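Local coordinates for protein malonyl CoA reductase (malonate semialdehyde-forming) (Sulfolobus tokodaii, PDB 2EP5) that probably catalyses the NADP-dependent interconversion of malonyl-CoA and 3-oxopropanoate, and belongs to the aspartate-semialdehyde dehydrogenase family, at residues Ser8-Thr13 with Glu73-Val78; Asn121-Trp126 with Thr279-Pro284; Lys269-Gln274 with Met344-Tyr349. All coordinates share one frame; numbering follows the deposited sequence.

Interaction 1 comes first along the chain and closes before the others open; it lies in the nucleotide-binding part, where strand 5-10 of the parallel sheet meets the loop leading to strand 80-83. Its centre is about 26 Å from that of interaction 2 and about 24 Å from that of interaction 3, and it touches neither. Interactions 2 and 3 have centres about 9 Å apart, and their segments alternate in the sequence. Q273 of interaction 3 joins them, its NE2 bonding both P281 O and E123 OE2. Residues 121-126, the short helix 271-274, the irregular run 279-284 and the C-terminal helix 334-347 thus form one cluster that ties the nucleotide-binding part to the dimerisation part.

Interaction 1. Residues Ser8-Thr13 with Glu73-Val78; sequences SLLGST and EDHKDV
H75 presents an edge of its imidazole to S8 on strand 5-10. CB of S8 lies in the plane of the ring, 3.3 Å from H75 CD2, and S8 OG sits close to that plane at the same edge, 2.9 Å from CD2, a short approach. With chi1 at 70°, OG of S8 is held between its backbone N and carbonyl carbon, which turns the hydroxyl to the ring. L10, two residues on and on the same side of the strand, crosses the imidazole at a slant, its CD1 3.6 Å from H75 NE2. V78 packs on S8 beside the ring: CG1 comes to 3.3 Å from the backbone N of S8, and CG2 lies 3.7 Å from S8 CB. A small serine suits this position because both a ring and a branched valine must close on it. The ring's rotation is fixed from behind, where H75 ND1 bonds the carbonyl of N71, while NE2 and S8 OG are buried here without a polar partner in the model. Replacing H75 by an alanine would remove the ring, and N71 O would probably be left without its mate, with a gap beside S8 and L10. H75 and V78 are also the ends of a type I turn, with V78 N bonded to H75 O at 3.2 Å, which sets both side chains toward the strand. Past L10 the chain enters G11 with positive phi, the first glycine of a GxxGxxG sequence, as in the dinucleotide-binding loop after the first strand of a Rossmann fold.

Interaction 2. Residues Asn121-Trp126 with Thr279-Pro284; sequences NPEINW and TAPKQP
E123 and P284 mark the closest approach of the two backbones, their CA atoms 7.9 Å apart, too far for main-chain bonding, so side chains make the contact. Residues 121-126 hold a short helix of the Rossmann-type nucleotide-binding part; residues 279-284 are an irregular run leading into strand 285-287, at the edge of the mixed sheet of the dimerisation part. Within the first segment N121 O accepts N125 N at 3.1 Å and, weakly, I124 N. Two prolines, P281 and P284, stiffen the facing side and bring their rings to E123. E123 carries the whole approach from its own segment. Its CG stands anti to the carbonyl carbon (chi1 -68°), and a bend at chi2 of 86° folds the carboxylate over, bringing OE2 against both prolines. E123 and P281 meet from opposite directions, with OE2 3.6 Å from P281 CD; P284 is met at a slant, its CB 3.8 Å from the same oxygen. Proline CD, next to the ring nitrogen, carries slightly polarised hydrogens and is probably a tolerable neighbour for a carboxylate. The buried charge is answered elsewhere: OE1 of E123 forms a salt bridge with R331, and OE2 accepts a hydrogen bond from Q273 NE2, an amide that also bonds P281 O. R331 also bonds N121 OD1, tying the start of this turn to the same guanidinium. At its far end, N125 OD1 receives the N-H of N121 in its carbonyl plane, at 3.1 Å with an N-H...O angle of 156°.

Interaction 3. Residues Lys269-Gln274 with Met344-Tyr349; sequences KSLPQQ and MKELGY
L271 gives up the most surface here, reaching from the first turn of helix 271-274 to the end of the C-terminal helix, where L347 and E346 receive it. Its CG lies anti to the backbone N (chi1 -180°), extending the branch across to the other helix. There CD1 of L271 meets CD2 of L347 at 3.9 Å, the two leucines crossing at a slant in a purely apolar touch. The other methyl, CD2, rests more loosely on the aliphatic part of E346, 4.4 Å from its CG. A glutamate suits this partly exposed place because its methylenes can lie against a leucine while the carboxylate stays at the margin. W126 packs on both L271 and L347, so an aromatic from the nucleotide-binding part completes the cluster.

The two helix ends that supply these residues differ in how they are finished. S270 is the N-cap of the short helix; its OG is used by E123 O instead of capping, while its N-H goes to OE1 of Q273 at 2.9 Å, on a lone pair of the amide oxygen. Beyond L347 the helix stops at G348, whose positive phi of 91° any side chain would strain. With G348 N bonded to K345 O at 3.1 Å and Y349 N weakly to M344 O, this is a Schellman motif, the classic C-terminal stop of an alpha helix.

Interaction 1. Residues Ser8-Thr13 with Glu73-Val78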
ATOM      1  N   SER A   8      33.716 -11.832  12.592  1.00 24.89           N
ATOM      2  CA  SER A   8      32.673 -11.604  13.582  1.00 24.31           C
ATOM      3  C   SER A   8      31.785 -10.513  12.983  1.00 23.34           C
ATOM      4  O   SER A   8      32.203  -9.814  12.064  1.00 20.74           O
ATOM      5  CB  SER A   8      33.268 -11.137  14.909  1.00 22.87           C
ATOM      6  OG  SER A   8      33.776  -9.827  14.812  1.00 23.61           O
ATOM      7  N   LEU A   9      30.568 -10.371  13.496  1.00 24.07           N
ATOM      8  CA  LEU A   9      29.641  -9.373  12.973  1.00 23.77           C
ATOM      9  C   LEU A   9      28.978  -8.525  14.055  1.00 24.08           C
ATOM     10  O   LEU A   9      28.280  -9.052  14.925  1.00 24.19           O
ATOM     11  CB  LEU A   9      28.563 -10.065  12.134  1.00 22.15           C
ATOM     12  CG  LEU A   9      27.478  -9.185  11.498  1.00 26.12           C
ATOM     13  CD1 LEU A   9      28.104  -8.236  10.478  1.00 22.45           C
ATOM     14  CD2 LEU A   9      26.419 -10.067  10.834  1.00 21.69           C
ATOM     15  N   LEU A  10      29.213  -7.214  13.997  1.00 22.75           N
ATOM     16  CA  LEU A  10      28.620  -6.265  14.940  1.00 22.04           C
ATOM     17  C   LEU A  10      27.273  -5.796  14.373  1.00 21.63           C
ATOM     18  O   LEU A  10      27.145  -5.587  13.171  1.00 17.13           O
ATOM     19  CB  LEU A  10      29.551  -5.066  15.140  1.00 23.02           C
ATOM     20  CG  LEU A  10      30.675  -5.142  16.192  1.00 25.71           C
ATOM     21  CD1 LEU A  10      31.342  -6.515  16.209  1.00 26.05           C
ATOM     22  CD2 LEU A  10      31.685  -4.056  15.892  1.00 22.39           C
ATOM     23  N   GLY A  11      26.276  -5.633  15.238  1.00 21.41           N
ATOM     24  CA  GLY A  11      24.967  -5.218  14.770  1.00 23.12           C
ATOM     25  C   GLY A  11      24.456  -6.240  13.768  1.00 23.49           C
ATOM     26  O   GLY A  11      24.174  -5.908  12.617  1.00 23.37           O
ATOM     27  N   SER A  12      24.344  -7.489  14.217  1.00 22.45           N
ATOM     28  CA  SER A  12      23.903  -8.604  13.384  1.00 22.03           C
ATOM     29  C   SER A  12      22.398  -8.829  13.428  1.00 23.18           C
ATOM     30  O   SER A  12      21.865  -9.651  12.688  1.00 22.36           O
ATOM     31  CB  SER A  12      24.595  -9.887  13.843  1.00 22.52           C
ATOM     32  OG  SER A  12      24.216 -10.216  15.173  1.00 20.90           O
ATOM     33  N   THR A  13      21.725  -8.089  14.297  1.00 25.14           N
ATOM     34  CA  THR A  13      20.283  -8.208  14.492  1.00 25.41           C
ATOM     35  C   THR A  13      19.416  -7.376  13.542  1.00 24.94           C
ATOM     36  O   THR A  13      18.277  -7.746  13.253  1.00 26.60           O
ATOM     37  CB  THR A  13      19.952  -7.867  15.966  1.00 25.75           C
ATOM     38  OG1 THR A  13      20.191  -9.023  16.777  1.00 29.01           O
ATOM     39  CG2 THR A  13      18.534  -7.409  16.130  1.00 28.39           C
ATOM     40  N   GLU A  73      37.890  -7.864  23.992  1.00 27.28           N
ATOM     41  CA  GLU A  73      38.073  -9.207  24.540  1.00 29.27           C
ATOM     42  C   GLU A  73      37.277 -10.296  23.816  1.00 28.86           C
ATOM     43  O   GLU A  73      37.757 -11.415  23.669  1.00 29.53           O
ATOM     44  CB  GLU A  73      37.725  -9.231  26.036  1.00 30.29           C
ATOM     45  CG  GLU A  73      38.722  -8.503  26.927  1.00 33.03           C
ATOM     46  CD  GLU A  73      40.140  -9.028  26.773  1.00 35.18           C
ATOM     47  OE1 GLU A  73      40.354 -10.242  26.968  1.00 37.70           O
ATOM     48  OE2 GLU A  73      41.048  -8.232  26.460  1.00 36.88           O
ATOM     49  N   ASP A  74      36.068  -9.977  23.360  1.00 28.56           N
ATOM     50  CA  ASP A  74      35.252 -10.977  22.672  1.00 27.27           C
ATOM     51  C   ASP A  74      35.579 -11.177  21.196  1.00 26.01           C
ATOM     52  O   ASP A  74      34.943 -11.987  20.526  1.00 24.75           O
ATOM     53  CB  ASP A  74      33.767 -10.641  22.804  1.00 27.49           C
ATOM     54  CG  ASP A  74      33.229 -10.910  24.190  1.00 28.10           C
ATOM     55  OD1 ASP A  74      33.564 -11.971  24.759  1.00 29.80           O
ATOM     56  OD2 ASP A  74      32.460 -10.071  24.702  1.00 26.67           O
ATOM     57  N   HIS A  75      36.564 -10.453  20.681  1.00 25.96           N
ATOM     58  CA  HIS A  75      36.911 -10.594  19.274  1.00 28.79           C
ATOM     59  C   HIS A  75      38.400 -10.793  19.035  1.00 30.68           C
ATOM     60  O   HIS A  75      38.893 -10.577  17.928  1.00 30.53           O
ATOM     61  CB  HIS A  75      36.427  -9.372  18.494  1.00 27.59           C
ATOM     62  CG  HIS A  75      34.947  -9.156  18.568  1.00 24.80           C
ATOM     63  ND1 HIS A  75      34.325  -8.614  19.674  1.00 24.26           N
ATOM     64  CD2 HIS A  75      33.961  -9.441  17.685  1.00 21.47           C
ATOM     65  CE1 HIS A  75      33.021  -8.575  19.468  1.00 23.33           C
ATOM     66  NE2 HIS A  75      32.774  -9.071  18.268  1.00 22.20           N
ATOM     67  N   LYS A  76      39.108 -11.225  20.072  1.00 34.00           N
ATOM     68  CA  LYS A  76      40.544 -11.440  19.978  1.00 37.01           C
ATOM     69  C   LYS A  76      40.948 -12.507  18.961  1.00 37.85           C
ATOM     70  O   LYS A  76      41.925 -12.326  18.225  1.00 37.92           O
ATOM     71  CB  LYS A  76      41.111 -11.790  21.360  1.00 38.84           C
ATOM     72  CG  LYS A  76      40.911 -10.687  22.395  1.00 43.29           C
ATOM     73  CD  LYS A  76      41.584 -11.006  23.730  1.00 47.66           C
ATOM     74  CE  LYS A  76      43.092 -10.771  23.685  1.00 50.03           C
ATOM     75  NZ  LYS A  76      43.799 -11.642  22.701  1.00 52.18           N
ATOM     76  N   ASP A  77      40.204 -13.609  18.904  1.00 37.39           N
ATOM     77  CA  ASP A  77      40.544 -14.668  17.960  1.00 37.94           C
ATOM     78  C   ASP A  77      40.011 -14.450  16.543  1.00 38.00           C
ATOM     79  O   ASP A  77      40.295 -15.246  15.648  1.00 39.23           O
ATOM     80  CB  ASP A  77      40.063 -16.029  18.474  1.00 39.81           C
ATOM     81  CG  ASP A  77      38.580 -16.050  18.782  1.00 43.29           C
ATOM     82  OD1 ASP A  77      37.801 -15.403  18.049  1.00 45.35           O
ATOM     83  OD2 ASP A  77      38.188 -16.733  19.752  1.00 45.63           O
ATOM     84  N   VAL A  78      39.254 -13.377  16.328  1.00 34.88           N
ATOM     85  CA  VAL A  78      38.709 -13.122  14.998  1.00 34.10           C
ATOM     86  C   VAL A  78      39.734 -12.489  14.064  1.00 32.60           C
ATOM     87  O   VAL A  78      40.524 -11.644  14.477  1.00 31.49           O
ATOM     88  CB  VAL A  78      37.466 -12.201  15.055  1.00 35.03           C
ATOM     89  CG1 VAL A  78      36.862 -12.069  13.670  1.00 34.72           C
ATOM     90  CG2 VAL A  78      36.439 -12.763  16.029  1.00 35.12           C
TER

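Interaction 2. Residues Asn121-Trp126 with Thr279-Pro284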
ATOM      1  N   ASN A 121      33.939   1.001  -2.238  1.00 25.57           N
ATOM      2  CA  ASN A 121      32.877   0.466  -3.074  1.00 28.47           C
ATOM      3  C   ASN A 121      33.800  -0.222  -4.076  1.00 28.41           C
ATOM      4  O   ASN A 121      34.256   0.390  -5.046  1.00 27.04           O
ATOM      5  CB  ASN A 121      32.043   1.557  -3.755  1.00 28.20           C
ATOM      6  CG  ASN A 121      30.789   0.986  -4.410  1.00 30.11           C
ATOM      7  OD1 ASN A 121      30.619  -0.235  -4.468  1.00 26.73           O
ATOM      8  ND2 ASN A 121      29.910   1.859  -4.906  1.00 29.20           N
ATOM      9  N   PRO A 122      34.104  -1.509  -3.829  1.00 29.45           N
ATOM     10  CA  PRO A 122      34.981  -2.384  -4.619  1.00 28.82           C
ATOM     11  C   PRO A 122      35.286  -1.981  -6.066  1.00 28.16           C
ATOM     12  O   PRO A 122      36.398  -1.555  -6.378  1.00 28.25           O
ATOM     13  CB  PRO A 122      34.293  -3.737  -4.506  1.00 30.14           C
ATOM     14  CG  PRO A 122      33.797  -3.714  -3.101  1.00 28.67           C
ATOM     15  CD  PRO A 122      33.197  -2.324  -2.993  1.00 28.78           C
ATOM     16  N   GLU A 123      34.305  -2.127  -6.946  1.00 27.37           N
ATOM     17  CA  GLU A 123      34.485  -1.791  -8.353  1.00 27.56           C
ATOM     18  C   GLU A 123      34.944  -0.353  -8.587  1.00 27.51           C
ATOM     19  O   GLU A 123      35.754  -0.084  -9.469  1.00 28.41           O
ATOM     20  CB  GLU A 123      33.177  -2.022  -9.127  1.00 27.00           C
ATOM     21  CG  GLU A 123      32.748  -3.482  -9.258  1.00 26.67           C
ATOM     22  CD  GLU A 123      31.931  -3.985  -8.079  1.00 26.43           C
ATOM     23  OE1 GLU A 123      32.010  -3.389  -6.989  1.00 29.10           O
ATOM     24  OE2 GLU A 123      31.218  -4.995  -8.237  1.00 24.06           O
ATOM     25  N   ILE A 124      34.435   0.567  -7.785  1.00 28.96           N
ATOM     26  CA  ILE A 124      34.748   1.977  -7.950  1.00 29.60           C
ATOM     27  C   ILE A 124      36.129   2.471  -7.499  1.00 29.87           C
ATOM     28  O   ILE A 124      36.812   3.169  -8.253  1.00 28.79           O
ATOM     29  CB  ILE A 124      33.661   2.836  -7.261  1.00 29.69           C
ATOM     30  CG1 ILE A 124      32.272   2.343  -7.679  1.00 30.78           C
ATOM     31  CG2 ILE A 124      33.819   4.297  -7.640  1.00 30.83           C
ATOM     32  CD1 ILE A 124      32.050   2.315  -9.182  1.00 30.58           C
ATOM     33  N   ASN A 125      36.547   2.120  -6.286  1.00 29.39           N
ATOM     34  CA  ASN A 125      37.830   2.605  -5.789  1.00 28.44           C
ATOM     35  C   ASN A 125      38.613   1.638  -4.902  1.00 27.32           C
ATOM     36  O   ASN A 125      39.061   2.012  -3.818  1.00 26.16           O
ATOM     37  CB  ASN A 125      37.611   3.921  -5.029  1.00 27.06           C
ATOM     38  CG  ASN A 125      36.728   3.745  -3.808  1.00 27.60           C
ATOM     39  OD1 ASN A 125      35.893   2.847  -3.760  1.00 27.03           O
ATOM     40  ND2 ASN A 125      36.899   4.611  -2.822  1.00 29.02           N
ATOM     41  N   TRP A 126      38.795   0.405  -5.361  1.00 26.28           N
ATOM     42  CA  TRP A 126      39.544  -0.566  -4.577  1.00 25.21           C
ATOM     43  C   TRP A 126      40.971  -0.085  -4.310  1.00 24.89           C
ATOM     44  O   TRP A 126      41.542  -0.370  -3.256  1.00 22.90           O
ATOM     45  CB  TRP A 126      39.574  -1.921  -5.285  1.00 25.56           C
ATOM     46  CG  TRP A 126      40.099  -1.886  -6.681  1.00 26.06           C
ATOM     47  CD1 TRP A 126      39.385  -1.667  -7.825  1.00 25.68           C
ATOM     48  CD2 TRP A 126      41.454  -2.103  -7.089  1.00 27.22           C
ATOM     49  NE1 TRP A 126      40.211  -1.740  -8.919  1.00 25.53           N
ATOM     50  CE2 TRP A 126      41.487  -2.005  -8.498  1.00 25.70           C
ATOM     51  CE3 TRP A 126      42.646  -2.369  -6.400  1.00 27.56           C
ATOM     52  CZ2 TRP A 126      42.664  -2.165  -9.231  1.00 27.10           C
ATOM     53  CZ3 TRP A 126      43.818  -2.529  -7.130  1.00 28.29           C
ATOM     54  CH2 TRP A 126      43.817  -2.427  -8.534  1.00 27.31           C
ATOM     55  N   THR A 279      31.511 -12.627  -4.100  1.00 25.80           N
ATOM     56  CA  THR A 279      30.401 -11.693  -3.971  1.00 24.77           C
ATOM     57  C   THR A 279      30.319 -10.645  -5.091  1.00 25.13           C
ATOM     58  O   THR A 279      29.429  -9.790  -5.085  1.00 23.84           O
ATOM     59  CB  THR A 279      30.465 -11.000  -2.604  1.00 25.57           C
ATOM     60  OG1 THR A 279      30.493 -12.004  -1.583  1.00 24.88           O
ATOM     61  CG2 THR A 279      29.244 -10.098  -2.379  1.00 24.58           C
ATOM     62  N   ALA A 280      31.232 -10.725  -6.056  1.00 23.33           N
ATOM     63  CA  ALA A 280      31.241  -9.787  -7.177  1.00 25.03           C
ATOM     64  C   ALA A 280      30.309 -10.237  -8.306  1.00 26.36           C
ATOM     65  O   ALA A 280      30.419 -11.356  -8.800  1.00 28.89           O
ATOM     66  CB  ALA A 280      32.648  -9.638  -7.719  1.00 20.62           C
ATOM     67  N   PRO A 281      29.385  -9.367  -8.736  1.00 26.78           N
ATOM     68  CA  PRO A 281      28.473  -9.751  -9.822  1.00 27.32           C
ATOM     69  C   PRO A 281      29.240  -9.772 -11.146  1.00 28.15           C
ATOM     70  O   PRO A 281      30.262  -9.099 -11.267  1.00 28.19           O
ATOM     71  CB  PRO A 281      27.419  -8.650  -9.784  1.00 24.41           C
ATOM     72  CG  PRO A 281      28.232  -7.448  -9.421  1.00 26.31           C
ATOM     73  CD  PRO A 281      29.146  -7.974  -8.312  1.00 25.99           C
ATOM     74  N   LYS A 282      28.761 -10.537 -12.125  1.00 29.37           N
ATOM     75  CA  LYS A 282      29.430 -10.607 -13.425  1.00 30.77           C
ATOM     76  C   LYS A 282      29.394  -9.260 -14.155  1.00 31.71           C
ATOM     77  O   LYS A 282      30.354  -8.886 -14.830  1.00 30.80           O
ATOM     78  CB  LYS A 282      28.786 -11.672 -14.315  1.00 33.75           C
ATOM     79  CG  LYS A 282      29.501 -13.013 -14.360  1.00 36.60           C
ATOM     80  CD  LYS A 282      29.222 -13.858 -13.128  1.00 41.13           C
ATOM     81  CE  LYS A 282      29.607 -15.324 -13.364  1.00 42.51           C
ATOM     82  NZ  LYS A 282      28.826 -15.944 -14.485  1.00 41.33           N
ATOM     83  N   GLN A 283      28.276  -8.545 -14.036  1.00 32.78           N
ATOM     84  CA  GLN A 283      28.125  -7.232 -14.669  1.00 32.72           C
ATOM     85  C   GLN A 283      27.552  -6.288 -13.612  1.00 30.41           C
ATOM     86  O   GLN A 283      26.339  -6.231 -13.414  1.00 32.43           O
ATOM     87  CB  GLN A 283      27.177  -7.314 -15.873  1.00 34.48           C
ATOM     88  CG  GLN A 283      27.322  -6.128 -16.821  1.00 40.59           C
ATOM     89  CD  GLN A 283      26.334  -6.145 -17.982  1.00 43.51           C
ATOM     90  OE1 GLN A 283      26.179  -7.157 -18.674  1.00 47.23           O
ATOM     91  NE2 GLN A 283      25.671  -5.013 -18.209  1.00 40.10           N
ATOM     92  N   PRO A 284      28.420  -5.525 -12.924  1.00 28.02           N
ATOM     93  CA  PRO A 284      27.992  -4.590 -11.876  1.00 25.52           C
ATOM     94  C   PRO A 284      26.965  -3.555 -12.311  1.00 24.69           C
ATOM     95  O   PRO A 284      26.233  -3.015 -11.485  1.00 25.07           O
ATOM     96  CB  PRO A 284      29.306  -3.967 -11.414  1.00 23.55           C
ATOM     97  CG  PRO A 284      30.136  -3.995 -12.655  1.00 25.88           C
ATOM     98  CD  PRO A 284      29.854  -5.363 -13.213  1.00 24.88           C
TER

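Interaction 3. Residues Lys269-Gln274 with Met344-Tyr349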
ATOM      1  N   LYS A 269      33.633  -3.291 -15.942  1.00 30.89           N
ATOM      2  CA  LYS A 269      34.114  -4.379 -15.098  1.00 32.77           C
ATOM      3  C   LYS A 269      35.339  -3.857 -14.365  1.00 32.32           C
ATOM      4  O   LYS A 269      36.022  -2.957 -14.849  1.00 32.82           O
ATOM      5  CB  LYS A 269      34.504  -5.607 -15.924  1.00 33.93           C
ATOM      6  CG  LYS A 269      33.335  -6.378 -16.503  1.00 36.77           C
ATOM      7  CD  LYS A 269      33.796  -7.732 -17.018  1.00 39.93           C
ATOM      8  CE  LYS A 269      32.773  -8.352 -17.950  1.00 41.08           C
ATOM      9  NZ  LYS A 269      32.667  -7.566 -19.217  1.00 43.32           N
ATOM     10  N   SER A 270      35.618  -4.417 -13.197  1.00 31.29           N
ATOM     11  CA  SER A 270      36.762  -3.973 -12.420  1.00 30.58           C
ATOM     12  C   SER A 270      37.481  -5.183 -11.828  1.00 30.68           C
ATOM     13  O   SER A 270      37.242  -6.316 -12.246  1.00 30.27           O
ATOM     14  CB  SER A 270      36.290  -3.021 -11.318  1.00 29.62           C
ATOM     15  OG  SER A 270      37.381  -2.404 -10.666  1.00 30.83           O
ATOM     16  N   LEU A 271      38.354  -4.935 -10.855  1.00 31.30           N
ATOM     17  CA  LEU A 271      39.126  -5.991 -10.205  1.00 31.97           C
ATOM     18  C   LEU A 271      38.264  -7.108  -9.624  1.00 32.61           C
ATOM     19  O   LEU A 271      38.595  -8.288  -9.763  1.00 32.81           O
ATOM     20  CB  LEU A 271      40.015  -5.389  -9.113  1.00 32.13           C
ATOM     21  CG  LEU A 271      40.915  -6.341  -8.317  1.00 33.67           C
ATOM     22  CD1 LEU A 271      42.163  -5.600  -7.855  1.00 33.27           C
ATOM     23  CD2 LEU A 271      40.151  -6.911  -7.130  1.00 32.52           C
ATOM     24  N   PRO A 272      37.149  -6.755  -8.955  1.00 32.68           N
ATOM     25  CA  PRO A 272      36.279  -7.786  -8.377  1.00 31.80           C
ATOM     26  C   PRO A 272      35.773  -8.774  -9.437  1.00 32.03           C
ATOM     27  O   PRO A 272      35.617  -9.964  -9.161  1.00 31.55           O
ATOM     28  CB  PRO A 272      35.148  -6.974  -7.749  1.00 31.39           C
ATOM     29  CG  PRO A 272      35.836  -5.696  -7.351  1.00 31.89           C
ATOM     30  CD  PRO A 272      36.708  -5.405  -8.553  1.00 32.02           C
ATOM     31  N   GLN A 273      35.515  -8.278 -10.644  1.00 31.55           N
ATOM     32  CA  GLN A 273      35.041  -9.132 -11.735  1.00 31.40           C
ATOM     33  C   GLN A 273      36.195  -9.939 -12.328  1.00 31.80           C
ATOM     34  O   GLN A 273      36.026 -11.087 -12.731  1.00 31.76           O
ATOM     35  CB  GLN A 273      34.408  -8.291 -12.850  1.00 29.05           C
ATOM     36  CG  GLN A 273      33.016  -7.760 -12.557  1.00 29.74           C
ATOM     37  CD  GLN A 273      32.988  -6.724 -11.446  1.00 31.21           C
ATOM     38  OE1 GLN A 273      33.820  -5.811 -11.404  1.00 31.52           O
ATOM     39  NE2 GLN A 273      32.016  -6.848 -10.551  1.00 31.18           N
ATOM     40  N   GLN A 274      37.368  -9.324 -12.378  1.00 33.21           N
ATOM     41  CA  GLN A 274      38.544  -9.964 -12.938  1.00 33.80           C
ATOM     42  C   GLN A 274      39.051 -11.122 -12.089  1.00 33.62           C
ATOM     43  O   GLN A 274      39.457 -12.151 -12.621  1.00 33.06           O
ATOM     44  CB  GLN A 274      39.646  -8.927 -13.122  1.00 35.57           C
ATOM     45  CG  GLN A 274      39.330  -7.882 -14.180  1.00 41.32           C
ATOM     46  CD  GLN A 274      40.219  -6.656 -14.064  1.00 44.17           C
ATOM     47  OE1 GLN A 274      41.418  -6.766 -13.797  1.00 47.07           O
ATOM     48  NE2 GLN A 274      39.636  -5.479 -14.274  1.00 44.30           N
ATOM     49  N   MET A 344      40.242  -7.229  -0.092  1.00 25.51           N
ATOM     50  CA  MET A 344      41.366  -7.076   0.821  1.00 27.25           C
ATOM     51  C   MET A 344      42.195  -8.357   0.886  1.00 29.79           C
ATOM     52  O   MET A 344      43.423  -8.308   0.897  1.00 30.27           O
ATOM     53  CB  MET A 344      40.864  -6.699   2.221  1.00 27.24           C
ATOM     54  CG  MET A 344      40.321  -5.278   2.339  1.00 24.62           C
ATOM     55  SD  MET A 344      39.535  -4.946   3.935  1.00 25.30           S
ATOM     56  CE  MET A 344      40.949  -4.595   4.975  1.00 24.27           C
ATOM     57  N   LYS A 345      41.525  -9.505   0.929  1.00 31.86           N
ATOM     58  CA  LYS A 345      42.238 -10.777   0.964  1.00 32.87           C
ATOM     59  C   LYS A 345      42.988 -10.924  -0.362  1.00 32.79           C
ATOM     60  O   LYS A 345      44.164 -11.284  -0.390  1.00 33.46           O
ATOM     61  CB  LYS A 345      41.253 -11.937   1.154  1.00 32.99           C
ATOM     62  CG  LYS A 345      41.888 -13.326   1.104  1.00 34.19           C
ATOM     63  CD  LYS A 345      42.899 -13.531   2.222  1.00 37.42           C
ATOM     64  CE  LYS A 345      43.573 -14.900   2.125  1.00 39.21           C
ATOM     65  NZ  LYS A 345      44.534 -15.145   3.241  1.00 39.89           N
ATOM     66  N   GLU A 346      42.296 -10.624  -1.456  1.00 32.66           N
ATOM     67  CA  GLU A 346      42.873 -10.702  -2.796  1.00 32.74           C
ATOM     68  C   GLU A 346      44.115  -9.820  -2.957  1.00 32.89           C
ATOM     69  O   GLU A 346      45.051 -10.180  -3.670  1.00 34.14           O
ATOM     70  CB  GLU A 346      41.816 -10.297  -3.829  1.00 34.45           C
ATOM     71  CG  GLU A 346      42.300 -10.227  -5.274  1.00 35.45           C
ATOM     72  CD  GLU A 346      42.819 -11.556  -5.772  1.00 37.40           C
ATOM     73  OE1 GLU A 346      42.312 -12.599  -5.305  1.00 38.94           O
ATOM     74  OE2 GLU A 346      43.723 -11.560  -6.637  1.00 37.73           O
ATOM     75  N   LEU A 347      44.127  -8.668  -2.294  1.00 31.95           N
ATOM     76  CA  LEU A 347      45.253  -7.748  -2.398  1.00 31.42           C
ATOM     77  C   LEU A 347      46.335  -7.936  -1.332  1.00 32.13           C
ATOM     78  O   LEU A 347      47.365  -7.261  -1.359  1.00 31.74           O
ATOM     79  CB  LEU A 347      44.744  -6.304  -2.382  1.00 28.85           C
ATOM     80  CG  LEU A 347      43.813  -5.964  -3.546  1.00 29.30           C
ATOM     81  CD1 LEU A 347      43.410  -4.492  -3.499  1.00 27.01           C
ATOM     82  CD2 LEU A 347      44.527  -6.280  -4.854  1.00 28.85           C
ATOM     83  N   GLY A 348      46.108  -8.846  -0.391  1.00 32.64           N
ATOM     84  CA  GLY A 348      47.111  -9.082   0.632  1.00 32.53           C
ATOM     85  C   GLY A 348      47.012  -8.279   1.915  1.00 32.91           C
ATOM     86  O   GLY A 348      47.865  -8.418   2.789  1.00 33.24           O
ATOM     87  N   TYR A 349      46.007  -7.420   2.043  1.00 32.31           N
ATOM     88  CA  TYR A 349      45.854  -6.674   3.284  1.00 32.93           C
ATOM     89  C   TYR A 349      45.243  -7.657   4.270  1.00 34.08           C
ATOM     90  O   TYR A 349      45.333  -7.479   5.480  1.00 33.51           O
ATOM     91  CB  TYR A 349      44.911  -5.487   3.110  1.00 33.64           C
ATOM     92  CG  TYR A 349      45.342  -4.498   2.059  1.00 33.11           C
ATOM     93  CD1 TYR A 349      45.032  -4.695   0.715  1.00 33.99           C
ATOM     94  CD2 TYR A 349      46.055  -3.356   2.409  1.00 32.80           C
ATOM     95  CE1 TYR A 349      45.420  -3.774  -0.257  1.00 34.36           C
ATOM     96  CE2 TYR A 349      46.449  -2.428   1.447  1.00 33.89           C
ATOM     97  CZ  TYR A 349      46.129  -2.639   0.120  1.00 33.98           C
ATOM     98  OH  TYR A 349      46.510  -1.716  -0.826  1.00 33.52           O
TER